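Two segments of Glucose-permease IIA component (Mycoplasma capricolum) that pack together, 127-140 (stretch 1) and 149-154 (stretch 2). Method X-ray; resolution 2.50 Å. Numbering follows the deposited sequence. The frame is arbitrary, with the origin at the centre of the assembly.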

# COMPACT_ATOMS: atom_id res chain seq x y z
N ILE A 127 2.58 -1.19 -4.47
CA ILE A 127 2.88 -1.50 -5.85
C ILE A 127 1.70 -1.98 -6.60
O ILE A 127 0.84 -2.63 -6.07
N PHE A 128 1.68 -1.65 -7.85
CA PHE A 128 0.65 -2.15 -8.70
C PHE A 128 1.16 -3.45 -9.27
O PHE A 128 2.16 -3.48 -10.09
N THR A 129 0.56 -4.53 -8.73
CA THR A 129 0.89 -5.85 -9.14
C THR A 129 0.24 -6.19 -10.48
O THR A 129 0.58 -7.13 -11.16
N ASN A 130 -0.69 -5.34 -10.88
CA ASN A 130 -1.36 -5.51 -12.11
C ASN A 130 -2.07 -4.22 -12.54
O ASN A 130 -2.90 -3.68 -11.83
N ASN A 131 -1.79 -3.75 -13.73
CA ASN A 131 -2.42 -2.53 -14.22
C ASN A 131 -3.09 -2.56 -15.58
O ASN A 131 -4.30 -2.60 -15.69
N GLY A 132 -2.29 -2.40 -16.64
CA GLY A 132 -2.82 -2.27 -18.00
C GLY A 132 -2.72 -0.79 -18.39
O GLY A 132 -2.04 -0.40 -19.36
N GLY A 133 -3.35 0.05 -17.51
CA GLY A 133 -3.33 1.49 -17.57
C GLY A 133 -2.08 1.90 -16.91
O GLY A 133 -2.02 2.88 -16.24
N LYS A 134 -1.09 1.06 -17.08
CA LYS A 134 0.22 1.13 -16.48
C LYS A 134 0.92 2.46 -16.45
O LYS A 134 2.19 2.50 -16.47
N THR A 135 0.15 3.54 -16.38
CA THR A 135 0.82 4.80 -16.23
C THR A 135 0.48 5.48 -14.95
O THR A 135 -0.70 5.67 -14.66
N LEU A 136 1.51 5.85 -14.20
CA LEU A 136 1.29 6.69 -13.05
C LEU A 136 1.51 8.11 -13.55
O LEU A 136 2.66 8.52 -13.45
N GLU A 137 0.49 8.80 -14.22
CA GLU A 137 0.70 10.20 -14.78
C GLU A 137 1.41 10.96 -13.62
O GLU A 137 2.57 11.42 -13.77
N ILE A 138 0.86 10.87 -12.40
CA ILE A 138 1.44 11.61 -11.30
C ILE A 138 1.52 10.91 -9.96
O ILE A 138 0.53 10.39 -9.46
N VAL A 139 2.69 10.99 -9.33
CA VAL A 139 2.82 10.54 -7.98
C VAL A 139 3.18 11.74 -7.11
O VAL A 139 4.26 12.26 -7.21
N LYS A 140 2.29 12.15 -6.24
CA LYS A 140 2.59 13.25 -5.34
C LYS A 140 3.55 12.76 -4.26
O LYS A 140 3.29 11.73 -3.61
N VAL A 149 -4.70 12.44 -1.98
CA VAL A 149 -4.32 11.85 -3.23
C VAL A 149 -2.79 11.86 -3.34
O VAL A 149 -2.12 12.79 -2.92
N VAL A 150 -2.24 10.78 -3.89
CA VAL A 150 -0.81 10.51 -3.96
C VAL A 150 -0.36 9.98 -5.34
O VAL A 150 0.81 9.90 -5.66
N ALA A 151 -1.31 9.60 -6.19
CA ALA A 151 -1.00 9.09 -7.51
C ALA A 151 -2.21 8.83 -8.31
O ALA A 151 -3.30 8.59 -7.83
N ILE A 152 -1.99 8.92 -9.57
CA ILE A 152 -2.98 8.73 -10.60
C ILE A 152 -2.46 7.68 -11.50
O ILE A 152 -1.29 7.76 -11.89
N LEU A 153 -3.29 6.65 -11.69
CA LEU A 153 -3.08 5.52 -12.62
C LEU A 153 -4.14 5.80 -13.65
O LEU A 153 -5.32 5.67 -13.39
N LYS A 154 -3.71 6.48 -14.71
CA LYS A 154 -4.62 7.01 -15.70
C LYS A 154 -4.89 6.08 -16.85
O LYS A 154 -3.92 5.61 -17.48
OXT LYS A 154 -6.10 5.85 -17.10

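What is unusual in this contact is how little regular sheet it contains: a single bridge, Val139 with Ala151, joins the backbones, and much of the remaining packing falls to one residue, Leu153, which the opposing segment covers more extensively than any other. The example illustrates a general principle, that a loop laid along a strand can be held by a few main-chain hydrogen bonds while side chains fill the space beside them.

The polar framework is mostly main chain. Lys154 N donates to Thr135 O at 3.1 Å, Ile152 N to Ile138 O at 2.9 Å, and Lys140 N to Val150 O at 2.8 Å. Some of these carbonyls also receive CA-H groups: Leu153 CA lies 3.1 Å from Thr135 O, and Val139 CA 3.1 Å from Val150 O. Lys140 adds the one side-chain hydrogen bond across the contact. Its CA-to-CB bond points toward stretch 2, and with chi1 t, chi2 between wells at -146°, chi3 m and chi4 t, it brings NZ to Val149 O, to which it donates at 3.2 Å.

Leu153 starts sideways, but its chi1 t, chi2 p conformation brings the end of the side chain nearer to stretch 1. There CD2 meets Phe128 CD2 at 4.0 Å and Asn131 CB at 4.0 Å, while CD1 lies over one face of the Phe128 ring. Phe128, chi1 m and buried, points toward the strand and supplies an aromatic wall for this leucine. Gly133 closes in from the turn, its O 3.5 Å from Leu153 CG. The Leu136 CA-to-CB bond points away, yet its end comes nearer: CD2 is a tight 3.1 Å from Leu153 CD1, and CD1 is 3.7 Å from Ala151 CB. Val139, chi1 t, adds CG2 at 3.8 Å from that same Ala151 CB, so the small alanine side chain is contacted by both residues.

A more exposed apolar pair is formed by Ile138 and Ile152, both chi1 m, with Ile138 CD1 4.0 Å from Ile152 CG1. Farther along, the aliphatic part of Lys154 passes Glu137, CD lying 3.8 Å from Glu137 OE2, while its NZ is hydrogen-bonded elsewhere in the structure.

The turn facing Leu153 has its own polar brace. Asn131, chi1 p, accepts at OD1 from Gly132 N at a very short 2.5 Å and from Lys134 NZ at 2.6 Å. Its CB packs against Leu153 CD2, while its amide oxygen serves the loop, dividing apolar and polar roles within one side chain.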

# COMPACT_ATOMS: atom_id res chain seq x y z
CB ILE A 127 3.97 -2.54 -5.98
CG1 ILE A 127 3.76 -3.64 -4.96
CG2 ILE A 127 5.38 -1.97 -5.80
CD1 ILE A 127 4.27 -4.97 -5.51
CB PHE A 128 0.25 -1.18 -9.81
CG PHE A 128 -0.08 0.18 -9.30
CD1 PHE A 128 0.94 1.02 -8.84
CD2 PHE A 128 -1.40 0.61 -9.22
CE1 PHE A 128 0.63 2.26 -8.29
CE2 PHE A 128 -1.71 1.89 -8.75
CZ PHE A 128 -0.69 2.70 -8.25
CB THR A 129 0.62 -6.87 -8.02
OG1 THR A 129 1.89 -7.31 -7.50
CG2 THR A 129 -0.25 -8.05 -8.54
CB ASN A 130 -2.24 -6.73 -12.06
CG ASN A 130 -3.17 -6.83 -13.25
OD1 ASN A 130 -4.24 -7.47 -13.18
ND2 ASN A 130 -2.79 -6.22 -14.34
CB ASN A 131 -1.47 -1.33 -14.16
CG ASN A 131 -0.14 -1.58 -14.85
OD1 ASN A 131 0.01 -2.43 -15.73
ND2 ASN A 131 0.85 -0.88 -14.38
CB LYS A 134 1.17 0.07 -17.00
CG LYS A 134 1.80 0.44 -18.31
CD LYS A 134 1.94 -0.76 -19.23
CE LYS A 134 0.60 -1.43 -19.49
NZ LYS A 134 0.08 -2.23 -18.37
CB THR A 135 0.76 5.75 -17.47
OG1 THR A 135 -0.32 6.66 -17.37
CG2 THR A 135 0.62 4.90 -18.74
CB LEU A 136 2.35 6.40 -11.97
CG LEU A 136 2.13 5.13 -11.16
CD1 LEU A 136 1.30 5.45 -9.91
CD2 LEU A 136 1.40 4.11 -12.03
CB GLU A 137 -0.61 10.98 -15.44
CG GLU A 137 -0.52 11.85 -16.82
CD GLU A 137 -1.76 12.76 -17.34
OE1 GLU A 137 -2.22 13.57 -16.54
OE2 GLU A 137 -2.23 12.83 -18.48
CB ILE A 138 0.65 12.93 -11.12
CG1 ILE A 138 0.32 13.55 -12.45
CG2 ILE A 138 1.34 13.95 -10.22
CD1 ILE A 138 -1.08 13.18 -12.93
CB VAL A 139 3.85 9.42 -7.69
CG1 VAL A 139 3.90 9.22 -6.16
CG2 VAL A 139 3.51 8.11 -8.36
CB LYS A 140 1.34 13.95 -4.81
CG LYS A 140 1.56 14.75 -3.53
CD LYS A 140 0.34 14.74 -2.59
CE LYS A 140 -0.69 15.85 -2.86
NZ LYS A 140 -1.89 15.80 -1.97
CB VAL A 149 -5.03 12.41 -4.45
CG1 VAL A 149 -4.34 11.88 -5.71
CG2 VAL A 149 -6.46 11.93 -4.44
CB VAL A 150 -0.51 9.54 -2.78
CG1 VAL A 150 0.50 8.44 -3.07
CG2 VAL A 150 -0.11 10.32 -1.53
CB ALA A 151 -0.16 7.85 -7.50
CB ILE A 152 -3.14 10.02 -11.44
CG1 ILE A 152 -3.58 11.18 -10.58
CG2 ILE A 152 -4.11 9.83 -12.59
CD1 ILE A 152 -4.99 11.00 -10.06
CB LEU A 153 -3.18 4.10 -11.94
CG LEU A 153 -2.72 2.94 -12.86
CD1 LEU A 153 -1.21 2.70 -12.81
CD2 LEU A 153 -3.46 1.65 -12.49
CB LYS A 154 -4.22 8.43 -16.12
CG LYS A 154 -5.32 9.21 -16.85
CD LYS A 154 -5.06 10.72 -17.00
CE LYS A 154 -6.31 11.63 -16.78
NZ LYS A 154 -7.20 11.83 -17.96